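O-methyltransferase (Bacillus halodurans, PDB 2GPY) is a putative O-methyltransferase that probably transfers a methyl group from S-adenosylmethionine to a hydroxyl group of an acceptor whose identity is unknown. Local coordinates at residues Q21-M26 with A69-Q74; P55-E60 with E122-F127; I61-G66 with S83-E88; I156-V161 with G207-I212. All coordinates share one frame; numbering follows the deposited sequence.

Contacts 2, 3 and 4 share one mixed seven-stranded sheet with the strand order 3-2-1-4-5-7-6, that of a class I, Rossmann-like methyltransferase. Contact 1 lies beside it, where the helix after the first strand meets an N-terminal helix. Contacts 2 and 3 meet on adjacent strands, where Glu60 OE1 and Ser83 OG are 2.5 Å apart, a probable hydrogen bond. Contact 1 touches contact 3 through Met26 CE and Ile65 O, at 3.5 Å. Contact 4 carries a magnesium ligand, and its centre is about 18 Å from that of contact 3. Between them probably lies the active site: the side chain of Ala64 is about 11 Å from a bound magnesium.

Contact 1: Q21-M26 with A69-Q74; sequences QYIEQM and AIRMAQ
An N-terminal helix, 21-32, packs on helix 67-75 of the Rossmann-like methyltransferase fold. Helix 67-75 belongs to the beta-alpha-beta unit that joins the first two strands of the sheet. The local axes of the two helices run nearly antiparallel, at 153°, and come no closer than 11.9 Å. Side chains therefore bridge the gap, and no hydrogen bond crosses it. Ile23 does most of the work. Its CG1 lies beside the backbone N, and chi2 at -82° turns CD1 in toward the other helix. Ile23 CD1 then meets Ile70 CG2 at 3.6 Å, as the two isoleucines slide past each other in opposite directions. Ile23 CD1 also meets the extended Gln74 side chain tip to tip, with Gln74 NE2 3.6 Å away. The other branch, Ile23 CG2, is anti to the backbone N and rests 3.7 Å from Arg71 CD. Arg71 offers its aliphatic part; its chain bends at chi2 and chi3, and the guanidinium goes elsewhere. NH2 forms a salt bridge with Glu44, and NH1 bonds to Tyr67 OH. One turn after Ile23, Met26 is a selenomethionine. Its side chain comes within about 5 Å of a bound zinc ion. His97, a zinc ligand on helix 88-100, touches both Met26 and Ile70, so the packing borders on a metal site. The Met26 chain is extended to SE and then bends, with chi3 at 70°. It crosses Ile70 obliquely, and its tip, Met26 CE, ends 3.9 Å from Ile70 CD1.

Contact 2: P55-E60 with E122-F127; sequences PARILE and ELYPLF
The guanidinium of Arg57 is the centre of this contact. It binds two successive backbone carbonyls of the loop that leads into strand 127-133. Arg57 NE donates to Leu126 O at 3.2 Å, and this oxygen lies in the guanidinium plane. Arg57 NH2 donates to Pro125 O at 3.1 Å, with an N-H...O angle of 149°. NE also has a weak bond to Pro125 O. Both main donors sit above the planes of the carbonyls they meet. Pro125 covers one face of the guanidinium, with Pro125 CD 3.3 Å from Arg57 NH2. The edge of the Tyr124 ring is turned toward NH2. A bend at chi3, 51°, brings the group over the Phe127 ring. There it makes an off-centre cation-pi contact. Leu59 CB covers the opposite face, 3.5 Å from the centroid of the Phe127 ring and 10° off the ring normal. The ring lies between Arg57 and Leu59, two residues of one strand. An alanine in place of Arg57 would remove the guanidinium and would probably loosen the loop at Pro125 and Leu126 and take the cation-pi partner from one face of Phe127. Further out, Asp128 OD2 accepts the backbone N-H groups of Ala56 and Arg57, at the start of strand 57-61. Tyr124 OH is held by Glu108. The contact joins strand 57-61, near the middle of the sheet, to the loop between helix 118-122 and strand 127-133. Val82 of strand 80-85 packs on Leu59, Tyr124 and Phe127.

Contact 3: I61-G66 with S83-E88; sequences IGTAIG and SIERDE
Ile84 O receives two backbone N-H groups from the loop after the first strand. Gly62 N reaches Ile84 O at 2.7 Å, nearly along the C=O axis. Thr63 N reaches Ile84 O at 3.1 Å from above the carbonyl plane. The carboxylate of Glu85 bridges the loop and the chain just past its own strand. Its CG is anti to the backbone N, and chi2 at 55° folds the chain back. Glu85 OE1 accepts a bond from Ala64 N at 2.8 Å, from above the carboxylate plane. OE2 accepts one from Asp87 N through its anti lone pair. Two backbone donors thus hold the carboxylate, which would probably favour its ionised form. Ser83 OG bonds to Glu60 OE1, and Gly62 O accepts a hydrogen bond from Lys136 NZ. A type II' turn from Thr63 to Gly66 ends in the bond Gly66 N to Thr63 O and leads into a helix. The backbone angles of Gly62 and Gly66 call for glycine. The glycine-containing loop and the acid ending the second strand are consistent with the S-adenosylmethionine site of class I methyltransferases. Ile61 and Ile84 lie side by side on neighbouring parallel strands, against Tyr146 of helix 139-146. Thr63, in the loop, packs on Ala94 of helix 88-100.

Contact 4: I156-V161 with G207-I212; sequences ILSDNV and GIAISI. With MG (magnesium ion), chain G.
Just past the end of strand 154-159, Asn160 has a left-handed backbone and binds magnesium. Asn160 OD1 lies 2.0 Å from the MG ion. Four waters and Asp206 OD2 complete six ligands. Asn160 ND2 donates to water 3 at 3.0 Å and also to Asp133 OD1, which fixes the rotation of the amide. Behind this site, the strand pairs antiparallel with strand 208-213. Ile156 with Ser211 and Ser158 with Ala209 are hydrogen-bonded pairs, all four bonds lying in the carbonyl planes. Water 1 is gripped by Ile156 O, Ser158 OG and Ser211 OG; these hydroxyls also bond to Tyr139 and Thr199 respectively. Leu157 CD2 packs on Ile210 CG1 at 3.8 Å. One residue on from Asn160, Val161 N donates to Gly207 O at 3.2 Å. Val161 CG2 presses on Gly207 C at 3.2 Å, while CG1 meets Ala209 CB at 3.8 Å. An alanine in place of Val161 would remove both branches and would probably loosen the packing that sets the chain behind Asn160. Ile210 O also bonds to His48 NE2 of the second subunit. With four of six ligands being water, the magnesium could probably exchange some of them. Related metal-dependent methyltransferases bind acceptor hydroxyls on the metal; whether this ion acts in that way is not established.

Contact 1: Q21-M26 with A69-Q74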
loop_
_atom_site.group_PDB
_atom_site.type_symbol
_atom_site.label_atom_id
_atom_site.label_comp_id
_atom_site.label_asym_id
_atom_site.label_seq_id
_atom_site.Cartn_x
_atom_site.Cartn_y
_atom_site.Cartn_z
ATOM N N GLN B 21 -10.498 18.090 -17.904
ATOM C CA GLN B 21 -11.930 18.276 -18.191
ATOM C C GLN B 21 -12.560 17.012 -18.826
ATOM O O GLN B 21 -13.744 16.683 -18.579
ATOM C CB GLN B 21 -12.177 19.552 -19.032
ATOM C CG GLN B 21 -12.171 19.372 -20.560
ATOM C CD GLN B 21 -12.334 20.686 -21.370
ATOM O OE1 GLN B 21 -13.335 21.391 -21.235
ATOM N NE2 GLN B 21 -11.360 20.984 -22.246
ATOM N N TYR B 22 -11.779 16.303 -19.638
ATOM C CA TYR B 22 -12.312 15.120 -20.357
ATOM C C TYR B 22 -12.673 14.003 -19.386
ATOM O O TYR B 22 -13.675 13.311 -19.586
ATOM C CB TYR B 22 -11.319 14.589 -21.386
ATOM C CG TYR B 22 -11.904 13.568 -22.360
ATOM C CD1 TYR B 22 -12.512 13.979 -23.552
ATOM C CD2 TYR B 22 -11.821 12.195 -22.101
ATOM C CE1 TYR B 22 -13.043 13.050 -24.464
ATOM C CE2 TYR B 22 -12.324 11.257 -23.008
ATOM C CZ TYR B 22 -12.950 11.699 -24.179
ATOM O OH TYR B 22 -13.461 10.818 -25.093
ATOM N N ILE B 23 -11.815 13.820 -18.377
ATOM C CA ILE B 23 -12.004 12.870 -17.258
ATOM C C ILE B 23 -13.221 13.269 -16.420
ATOM O O ILE B 23 -14.054 12.426 -16.107
ATOM C CB ILE B 23 -10.741 12.832 -16.392
ATOM C CG1 ILE B 23 -9.505 12.603 -17.278
ATOM C CG2 ILE B 23 -10.822 11.760 -15.255
ATOM C CD1 ILE B 23 -9.276 11.190 -17.635
ATOM N N GLU B 24 -13.337 14.563 -16.097
ATOM C CA GLU B 24 -14.505 15.065 -15.379
ATOM C C GLU B 24 -15.801 14.809 -16.146
ATOM O O GLU B 24 -16.828 14.505 -15.540
ATOM C CB GLU B 24 -14.348 16.551 -15.026
ATOM C CG GLU B 24 -13.133 16.768 -14.134
ATOM C CD GLU B 24 -13.193 18.017 -13.289
ATOM O OE1 GLU B 24 -13.708 19.041 -13.752
ATOM O OE2 GLU B 24 -12.688 17.966 -12.150
ATOM N N GLN B 25 -15.739 14.930 -17.475
ATOM C CA GLN B 25 -16.863 14.656 -18.344
ATOM C C GLN B 25 -17.211 13.166 -18.346
ATOM O O GLN B 25 -18.391 12.802 -18.434
ATOM C CB GLN B 25 -16.565 15.144 -19.768
ATOM C CG GLN B 25 -17.720 14.996 -20.787
ATOM C CD GLN B 25 -18.910 15.938 -20.534
ATOM O OE1 GLN B 25 -18.782 16.987 -19.896
ATOM N NE2 GLN B 25 -20.076 15.562 -21.058
HETATM N N MSE B 26 -16.194 12.313 -18.270
HETATM C CA MSE B 26 -16.417 10.851 -18.143
HETATM C C MSE B 26 -17.118 10.493 -16.830
HETATM O O MSE B 26 -17.993 9.616 -16.797
HETATM C CB MSE B 26 -15.100 10.076 -18.265
HETATM C CG MSE B 26 -14.571 9.973 -19.696
HETATM SE SE MSE B 26 -12.825 9.085 -19.714
HETATM C CE MSE B 26 -13.386 7.368 -19.258
ATOM N N ALA B 69 -8.920 2.326 -16.108
ATOM C CA ALA B 69 -7.764 2.015 -16.952
ATOM C C ALA B 69 -7.048 3.322 -17.288
ATOM O O ALA B 69 -5.827 3.425 -17.184
ATOM C CB ALA B 69 -8.176 1.310 -18.252
ATOM N N ILE B 70 -7.822 4.314 -17.728
ATOM C CA ILE B 70 -7.285 5.631 -18.072
ATOM C C ILE B 70 -6.587 6.319 -16.910
ATOM O O ILE B 70 -5.452 6.779 -17.062
ATOM C CB ILE B 70 -8.362 6.544 -18.717
ATOM C CG1 ILE B 70 -8.625 6.044 -20.151
ATOM C CG2 ILE B 70 -7.919 8.002 -18.724
ATOM C CD1 ILE B 70 -9.909 6.604 -20.795
ATOM N N ARG B 71 -7.257 6.399 -15.761
ATOM C CA ARG B 71 -6.677 7.090 -14.627
ATOM C C ARG B 71 -5.435 6.393 -14.082
ATOM O O ARG B 71 -4.465 7.063 -13.674
ATOM C CB ARG B 71 -7.745 7.285 -13.562
ATOM C CG ARG B 71 -8.725 8.328 -14.088
ATOM C CD ARG B 71 -9.262 9.211 -13.046
ATOM N NE ARG B 71 -8.226 9.974 -12.357
ATOM C CZ ARG B 71 -8.407 10.499 -11.159
ATOM N NH1 ARG B 71 -9.575 10.347 -10.572
ATOM N NH2 ARG B 71 -7.422 11.173 -10.540
HETATM N N MSE B 72 -5.424 5.055 -14.114
HETATM C CA MSE B 72 -4.191 4.326 -13.761
HETATM C C MSE B 72 -3.044 4.574 -14.745
HETATM O O MSE B 72 -1.877 4.794 -14.313
HETATM C CB MSE B 72 -4.437 2.802 -13.649
HETATM C CG MSE B 72 -5.360 2.473 -12.489
HETATM SE SE MSE B 72 -5.552 0.510 -12.207
HETATM C CE MSE B 72 -6.518 0.019 -13.865
ATOM N N ALA B 73 -3.351 4.543 -16.050
ATOM C CA ALA B 73 -2.323 4.819 -17.054
ATOM C C ALA B 73 -1.757 6.232 -16.873
ATOM O O ALA B 73 -0.554 6.439 -16.999
ATOM C CB ALA B 73 -2.872 4.639 -18.494
ATOM N N GLN B 74 -2.626 7.201 -16.588
ATOM C CA GLN B 74 -2.164 8.575 -16.383
ATOM C C GLN B 74 -1.308 8.696 -15.124
ATOM O O GLN B 74 -0.331 9.463 -15.112
ATOM C CB GLN B 74 -3.341 9.536 -16.303
ATOM C CG GLN B 74 -4.033 9.755 -17.629
ATOM C CD GLN B 74 -5.164 10.757 -17.494
ATOM O OE1 GLN B 74 -5.309 11.645 -18.325
ATOM N NE2 GLN B 74 -5.962 10.627 -16.437
#

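Contact 2: P55-E60 with E122-F127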
loop_
_atom_site.group_PDB
_atom_site.type_symbol
_atom_site.label_atom_id
_atom_site.label_comp_id
_atom_site.label_asym_id
_atom_site.label_seq_id
_atom_site.Cartn_x
_atom_site.Cartn_y
_atom_site.Cartn_z
ATOM N N PRO B 55 3.894 -0.453 -10.091
ATOM C CA PRO B 55 3.768 -1.654 -10.934
ATOM C C PRO B 55 4.052 -1.314 -12.399
ATOM O O PRO B 55 3.810 -0.183 -12.810
ATOM C CB PRO B 55 2.318 -2.064 -10.730
ATOM C CG PRO B 55 1.581 -0.766 -10.427
ATOM C CD PRO B 55 2.580 0.062 -9.650
ATOM N N ALA B 56 4.598 -2.270 -13.155
ATOM C CA ALA B 56 4.812 -2.085 -14.588
ATOM C C ALA B 56 3.662 -2.622 -15.452
ATOM O O ALA B 56 3.475 -2.163 -16.580
ATOM C CB ALA B 56 6.140 -2.748 -15.016
ATOM N N ARG B 57 2.935 -3.618 -14.951
ATOM C CA ARG B 57 1.935 -4.340 -15.767
ATOM C C ARG B 57 0.701 -4.573 -14.899
ATOM O O ARG B 57 0.802 -5.173 -13.818
ATOM C CB ARG B 57 2.494 -5.689 -16.233
ATOM C CG ARG B 57 3.670 -5.600 -17.249
ATOM C CD ARG B 57 4.170 -6.988 -17.638
ATOM N NE ARG B 57 3.087 -7.877 -18.076
ATOM C CZ ARG B 57 2.358 -7.724 -19.182
ATOM N NH1 ARG B 57 2.559 -6.699 -20.015
ATOM N NH2 ARG B 57 1.408 -8.607 -19.457
ATOM N N ILE B 58 -0.449 -4.086 -15.359
ATOM C CA ILE B 58 -1.711 -4.171 -14.599
ATOM C C ILE B 58 -2.744 -4.873 -15.474
ATOM O O ILE B 58 -2.876 -4.569 -16.682
ATOM C CB ILE B 58 -2.224 -2.769 -14.232
ATOM C CG1 ILE B 58 -1.173 -2.039 -13.375
ATOM C CG2 ILE B 58 -3.636 -2.839 -13.526
ATOM C CD1 ILE B 58 -1.377 -0.494 -13.299
ATOM N N LEU B 59 -3.454 -5.832 -14.884
ATOM C CA LEU B 59 -4.597 -6.476 -15.545
ATOM C C LEU B 59 -5.889 -6.098 -14.803
ATOM O O LEU B 59 -5.984 -6.203 -13.573
ATOM C CB LEU B 59 -4.419 -7.995 -15.548
ATOM C CG LEU B 59 -5.634 -8.784 -16.047
ATOM C CD1 LEU B 59 -5.965 -8.457 -17.518
ATOM C CD2 LEU B 59 -5.400 -10.259 -15.854
ATOM N N GLU B 60 -6.881 -5.639 -15.554
ATOM C CA GLU B 60 -8.157 -5.257 -14.977
ATOM C C GLU B 60 -9.275 -6.067 -15.597
ATOM O O GLU B 60 -9.329 -6.208 -16.816
ATOM C CB GLU B 60 -8.420 -3.763 -15.234
ATOM C CG GLU B 60 -9.875 -3.336 -15.071
ATOM C CD GLU B 60 -10.033 -1.850 -15.343
ATOM O OE1 GLU B 60 -9.951 -1.442 -16.521
ATOM O OE2 GLU B 60 -10.154 -1.102 -14.344
ATOM N N GLU B 122 -2.964 -16.287 -20.231
ATOM C CA GLU B 122 -1.816 -17.064 -19.783
ATOM C C GLU B 122 -0.588 -16.778 -20.633
ATOM O O GLU B 122 0.537 -16.877 -20.147
ATOM C CB GLU B 122 -2.132 -18.561 -19.811
ATOM C CG GLU B 122 -2.745 -19.089 -18.527
ATOM C CD GLU B 122 -3.743 -20.211 -18.765
ATOM O OE1 GLU B 122 -3.470 -21.091 -19.608
ATOM O OE2 GLU B 122 -4.806 -20.212 -18.105
ATOM N N LEU B 123 -0.813 -16.420 -21.896
ATOM C CA LEU B 123 0.271 -16.150 -22.848
ATOM C C LEU B 123 1.065 -14.895 -22.475
ATOM O O LEU B 123 2.250 -14.801 -22.784
ATOM C CB LEU B 123 -0.262 -16.031 -24.294
ATOM C CG LEU B 123 -0.987 -17.183 -25.029
ATOM C CD1 LEU B 123 -1.214 -16.841 -26.511
ATOM C CD2 LEU B 123 -0.263 -18.523 -24.911
ATOM N N TYR B 124 0.412 -13.944 -21.798
ATOM C CA TYR B 124 1.036 -12.680 -21.436
ATOM C C TYR B 124 2.030 -12.860 -20.290
ATOM O O TYR B 124 1.901 -13.787 -19.493
ATOM C CB TYR B 124 -0.030 -11.657 -20.990
ATOM C CG TYR B 124 -0.896 -11.061 -22.093
ATOM C CD1 TYR B 124 -1.693 -11.873 -22.902
ATOM C CD2 TYR B 124 -0.956 -9.674 -22.289
ATOM C CE1 TYR B 124 -2.500 -11.329 -23.905
ATOM C CE2 TYR B 124 -1.766 -9.117 -23.287
ATOM C CZ TYR B 124 -2.533 -9.947 -24.082
ATOM O OH TYR B 124 -3.328 -9.417 -25.068
ATOM N N PRO B 125 3.003 -11.941 -20.174
ATOM C CA PRO B 125 3.901 -11.999 -19.023
ATOM C C PRO B 125 3.094 -11.762 -17.751
ATOM O O PRO B 125 2.002 -11.184 -17.815
ATOM C CB PRO B 125 4.867 -10.829 -19.259
ATOM C CG PRO B 125 4.694 -10.435 -20.684
ATOM C CD PRO B 125 3.308 -10.813 -21.071
ATOM N N LEU B 126 3.617 -12.207 -16.615
ATOM C CA LEU B 126 2.921 -12.039 -15.335
ATOM C C LEU B 126 2.652 -10.558 -15.051
ATOM O O LEU B 126 3.410 -9.681 -15.458
ATOM C CB LEU B 126 3.725 -12.667 -14.186
ATOM C CG LEU B 126 3.926 -14.188 -14.143
ATOM C CD1 LEU B 126 4.853 -14.563 -13.006
ATOM C CD2 LEU B 126 2.593 -14.947 -14.033
ATOM N N PHE B 127 1.541 -10.301 -14.369
ATOM C CA PHE B 127 1.126 -8.971 -13.990
ATOM C C PHE B 127 1.583 -8.647 -12.562
ATOM O O PHE B 127 1.720 -9.536 -11.740
ATOM C CB PHE B 127 -0.403 -8.885 -14.121
ATOM C CG PHE B 127 -0.883 -8.954 -15.545
ATOM C CD1 PHE B 127 -0.911 -7.804 -16.335
ATOM C CD2 PHE B 127 -1.262 -10.183 -16.120
ATOM C CE1 PHE B 127 -1.347 -7.857 -17.696
ATOM C CE2 PHE B 127 -1.699 -10.250 -17.469
ATOM C CZ PHE B 127 -1.736 -9.080 -18.254
#

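Contact 3: I61-G66 with S83-E88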
loop_
_atom_site.group_PDB
_atom_site.type_symbol
_atom_site.label_atom_id
_atom_site.label_comp_id
_atom_site.label_asym_id
_atom_site.label_seq_id
_atom_site.Cartn_x
_atom_site.Cartn_y
_atom_site.Cartn_z
ATOM N N ILE B 61 -10.173 -6.578 -14.764
ATOM C CA ILE B 61 -11.325 -7.297 -15.282
ATOM C C ILE B 61 -12.536 -6.403 -15.097
ATOM O O ILE B 61 -12.932 -6.129 -13.957
ATOM C CB ILE B 61 -11.562 -8.617 -14.528
ATOM C CG1 ILE B 61 -10.249 -9.434 -14.399
ATOM C CG2 ILE B 61 -12.729 -9.416 -15.186
ATOM C CD1 ILE B 61 -9.540 -9.792 -15.702
ATOM N N GLY B 62 -13.120 -5.957 -16.213
ATOM C CA GLY B 62 -14.288 -5.092 -16.161
ATOM C C GLY B 62 -13.941 -3.652 -16.468
ATOM O O GLY B 62 -13.947 -2.802 -15.576
ATOM N N THR B 63 -13.652 -3.365 -17.740
ATOM C CA THR B 63 -13.236 -2.014 -18.124
ATOM C C THR B 63 -14.306 -0.953 -18.007
ATOM O O THR B 63 -13.988 0.209 -17.746
ATOM C CB THR B 63 -12.324 -1.955 -19.414
ATOM O OG1 THR B 63 -12.508 -0.767 -20.217
ATOM C CG2 THR B 63 -12.327 -3.167 -20.155
ATOM N N ALA B 64 -15.559 -1.370 -18.175
ATOM C CA ALA B 64 -16.713 -0.477 -18.188
ATOM C C ALA B 64 -16.428 0.563 -19.288
ATOM O O ALA B 64 -16.132 0.151 -20.408
ATOM C CB ALA B 64 -16.961 0.129 -16.753
ATOM N N ILE B 65 -16.431 1.871 -19.014
ATOM C CA ILE B 65 -16.138 2.826 -20.104
ATOM C C ILE B 65 -14.687 3.310 -20.105
ATOM O O ILE B 65 -14.359 4.314 -20.742
ATOM C CB ILE B 65 -17.169 4.022 -20.201
ATOM C CG1 ILE B 65 -17.153 4.860 -18.911
ATOM C CG2 ILE B 65 -18.575 3.496 -20.610
ATOM C CD1 ILE B 65 -17.681 6.282 -19.090
ATOM N N GLY B 66 -13.829 2.609 -19.351
ATOM C CA GLY B 66 -12.389 2.842 -19.386
ATOM C C GLY B 66 -11.858 3.868 -18.386
ATOM O O GLY B 66 -10.679 4.213 -18.428
ATOM N N SER B 83 -7.036 -4.599 -20.150
ATOM C CA SER B 83 -8.359 -4.592 -19.489
ATOM C C SER B 83 -9.425 -5.328 -20.323
ATOM O O SER B 83 -9.409 -5.242 -21.547
ATOM C CB SER B 83 -8.785 -3.148 -19.239
ATOM O OG SER B 83 -9.995 -3.055 -18.464
ATOM N N ILE B 84 -10.330 -6.052 -19.657
ATOM C CA ILE B 84 -11.249 -6.952 -20.317
ATOM C C ILE B 84 -12.673 -6.494 -20.025
ATOM O O ILE B 84 -12.989 -6.164 -18.887
ATOM C CB ILE B 84 -11.088 -8.402 -19.831
ATOM C CG1 ILE B 84 -9.678 -8.926 -20.120
ATOM C CG2 ILE B 84 -12.077 -9.292 -20.574
ATOM C CD1 ILE B 84 -9.387 -10.290 -19.416
ATOM N N GLU B 85 -13.492 -6.409 -21.070
ATOM C CA GLU B 85 -14.890 -5.993 -20.941
ATOM C C GLU B 85 -15.798 -6.886 -21.790
ATOM O O GLU B 85 -15.515 -7.147 -22.955
ATOM C CB GLU B 85 -15.038 -4.521 -21.366
ATOM C CG GLU B 85 -16.496 -3.962 -21.381
ATOM C CD GLU B 85 -17.198 -4.143 -20.048
ATOM O OE1 GLU B 85 -16.606 -3.840 -18.969
ATOM O OE2 GLU B 85 -18.338 -4.617 -20.084
ATOM N N ARG B 86 -16.903 -7.324 -21.212
ATOM C CA ARG B 86 -17.817 -8.180 -21.936
ATOM C C ARG B 86 -18.993 -7.465 -22.598
ATOM O O ARG B 86 -19.618 -8.035 -23.482
ATOM C CB ARG B 86 -18.306 -9.320 -21.028
ATOM C CG ARG B 86 -19.283 -8.917 -19.935
ATOM C CD ARG B 86 -20.245 -10.109 -19.666
ATOM N NE ARG B 86 -21.059 -9.881 -18.473
ATOM C CZ ARG B 86 -21.694 -10.826 -17.781
ATOM N NH1 ARG B 86 -21.624 -12.105 -18.138
ATOM N NH2 ARG B 86 -22.402 -10.487 -16.710
ATOM N N ASP B 87 -19.304 -6.233 -22.185
ATOM C CA ASP B 87 -20.437 -5.502 -22.782
ATOM C C ASP B 87 -19.956 -4.755 -24.026
ATOM O O ASP B 87 -19.093 -3.884 -23.910
ATOM C CB ASP B 87 -21.058 -4.517 -21.764
ATOM C CG ASP B 87 -22.209 -3.717 -22.353
ATOM O OD1 ASP B 87 -21.985 -2.800 -23.162
ATOM O OD2 ASP B 87 -23.375 -4.013 -22.035
ATOM N N GLU B 88 -20.529 -5.062 -25.196
ATOM C CA GLU B 88 -19.972 -4.557 -26.458
ATOM C C GLU B 88 -20.032 -3.034 -26.581
ATOM O O GLU B 88 -19.074 -2.408 -27.050
ATOM C CB GLU B 88 -20.592 -5.237 -27.690
ATOM C CG GLU B 88 -19.731 -5.086 -28.942
ATOM C CD GLU B 88 -20.104 -6.062 -30.055
ATOM O OE1 GLU B 88 -21.244 -6.602 -30.085
ATOM O OE2 GLU B 88 -19.262 -6.229 -30.965
#

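Contact 4: I156-V161 with G207-I212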
loop_
_atom_site.group_PDB
_atom_site.type_symbol
_atom_site.label_atom_id
_atom_site.label_comp_id
_atom_site.label_asym_id
_atom_site.label_seq_id
_atom_site.Cartn_x
_atom_site.Cartn_y
_atom_site.Cartn_z
ATOM N N ILE B 156 -3.441 -8.177 -5.708
ATOM C CA ILE B 156 -4.804 -8.219 -6.198
ATOM C C ILE B 156 -5.591 -7.174 -5.411
ATOM O O ILE B 156 -5.634 -7.203 -4.175
ATOM C CB ILE B 156 -5.431 -9.623 -6.071
ATOM C CG1 ILE B 156 -4.578 -10.612 -6.872
ATOM C CG2 ILE B 156 -6.878 -9.590 -6.662
ATOM C CD1 ILE B 156 -4.962 -12.026 -6.709
ATOM N N LEU B 157 -6.175 -6.230 -6.140
ATOM C CA LEU B 157 -6.952 -5.154 -5.524
ATOM C C LEU B 157 -8.424 -5.410 -5.804
ATOM O O LEU B 157 -8.819 -5.607 -6.974
ATOM C CB LEU B 157 -6.544 -3.803 -6.124
ATOM C CG LEU B 157 -5.055 -3.497 -6.093
ATOM C CD1 LEU B 157 -4.793 -2.231 -6.934
ATOM C CD2 LEU B 157 -4.582 -3.356 -4.671
ATOM N N SER B 158 -9.240 -5.445 -4.752
ATOM C CA SER B 158 -10.681 -5.654 -4.940
ATOM C C SER B 158 -11.453 -4.401 -4.506
ATOM O O SER B 158 -11.371 -4.004 -3.348
ATOM C CB SER B 158 -11.170 -6.839 -4.118
ATOM O OG SER B 158 -10.466 -8.044 -4.388
ATOM N N ASP B 159 -12.187 -3.786 -5.429
ATOM C CA ASP B 159 -13.040 -2.646 -5.112
ATOM C C ASP B 159 -14.372 -3.099 -4.482
ATOM O O ASP B 159 -14.793 -4.250 -4.678
ATOM C CB ASP B 159 -13.328 -1.844 -6.395
ATOM C CG ASP B 159 -13.912 -0.474 -6.107
ATOM O OD1 ASP B 159 -13.828 0.000 -4.942
ATOM O OD2 ASP B 159 -14.474 0.118 -7.051
ATOM N N ASN B 160 -15.024 -2.189 -3.748
ATOM C CA ASN B 160 -16.381 -2.388 -3.244
ATOM C C ASN B 160 -16.525 -3.550 -2.274
ATOM O O ASN B 160 -17.563 -4.242 -2.258
ATOM C CB ASN B 160 -17.405 -2.492 -4.409
ATOM C CG ASN B 160 -17.407 -1.255 -5.288
ATOM O OD1 ASN B 160 -17.553 -0.131 -4.782
ATOM N ND2 ASN B 160 -17.244 -1.440 -6.622
ATOM N N VAL B 161 -15.505 -3.731 -1.425
ATOM C CA VAL B 161 -15.483 -4.819 -0.446
ATOM C C VAL B 161 -16.223 -4.501 0.872
ATOM O O VAL B 161 -16.559 -5.433 1.620
ATOM C CB VAL B 161 -14.032 -5.297 -0.093
ATOM C CG1 VAL B 161 -13.318 -5.850 -1.315
ATOM C CG2 VAL B 161 -13.240 -4.173 0.511
ATOM N N GLY B 207 -14.339 0.617 0.305
ATOM C CA GLY B 207 -13.557 -0.513 0.791
ATOM C C GLY B 207 -12.752 -1.101 -0.356
ATOM O O GLY B 207 -13.301 -1.400 -1.448
ATOM N N ILE B 208 -11.448 -1.207 -0.127
ATOM C CA ILE B 208 -10.540 -1.808 -1.083
ATOM C C ILE B 208 -9.768 -2.890 -0.357
ATOM O O ILE B 208 -9.109 -2.605 0.648
ATOM C CB ILE B 208 -9.551 -0.800 -1.643
ATOM C CG1 ILE B 208 -10.285 0.403 -2.290
ATOM C CG2 ILE B 208 -8.626 -1.506 -2.684
ATOM C CD1 ILE B 208 -9.324 1.522 -2.694
ATOM N N ALA B 209 -9.869 -4.130 -0.833
ATOM C CA ALA B 209 -9.026 -5.186 -0.267
ATOM C C ALA B 209 -7.737 -5.212 -1.057
ATOM O O ALA B 209 -7.753 -5.103 -2.299
ATOM C CB ALA B 209 -9.713 -6.510 -0.359
ATOM N N ILE B 210 -6.622 -5.298 -0.348
ATOM C CA ILE B 210 -5.305 -5.396 -0.987
ATOM C C ILE B 210 -4.721 -6.728 -0.577
ATOM O O ILE B 210 -4.378 -6.942 0.589
ATOM C CB ILE B 210 -4.387 -4.265 -0.551
ATOM C CG1 ILE B 210 -5.046 -2.923 -0.906
ATOM C CG2 ILE B 210 -3.045 -4.362 -1.254
ATOM C CD1 ILE B 210 -4.904 -1.981 0.201
ATOM N N SER B 211 -4.673 -7.642 -1.534
ATOM C CA SER B 211 -4.136 -8.973 -1.285
ATOM C C SER B 211 -2.738 -9.032 -1.859
ATOM O O SER B 211 -2.548 -8.833 -3.057
ATOM C CB SER B 211 -5.026 -10.036 -1.965
ATOM O OG SER B 211 -6.373 -9.890 -1.551
ATOM N N ILE B 212 -1.747 -9.282 -1.010
ATOM C CA ILE B 212 -0.382 -9.354 -1.477
ATOM C C ILE B 212 0.038 -10.819 -1.645
ATOM O O ILE B 212 0.017 -11.600 -0.696
ATOM C CB ILE B 212 0.598 -8.658 -0.492
ATOM C CG1 ILE B 212 0.059 -7.259 -0.107
ATOM C CG2 ILE B 212 2.006 -8.571 -1.107
ATOM C CD1 ILE B 212 1.033 -6.486 0.846
HETATM MG MG MG G . -18.063 1.743 -5.448
HETATM O O HOH W 1 -8.089 -8.288 -3.109
HETATM O O HOH W 2 -16.030 2.518 -5.379
HETATM O O HOH W 3 -17.916 1.378 -7.512
HETATM O O HOH W 4 -20.003 1.170 -5.803
HETATM O O HOH W 5 -18.712 3.622 -5.948
#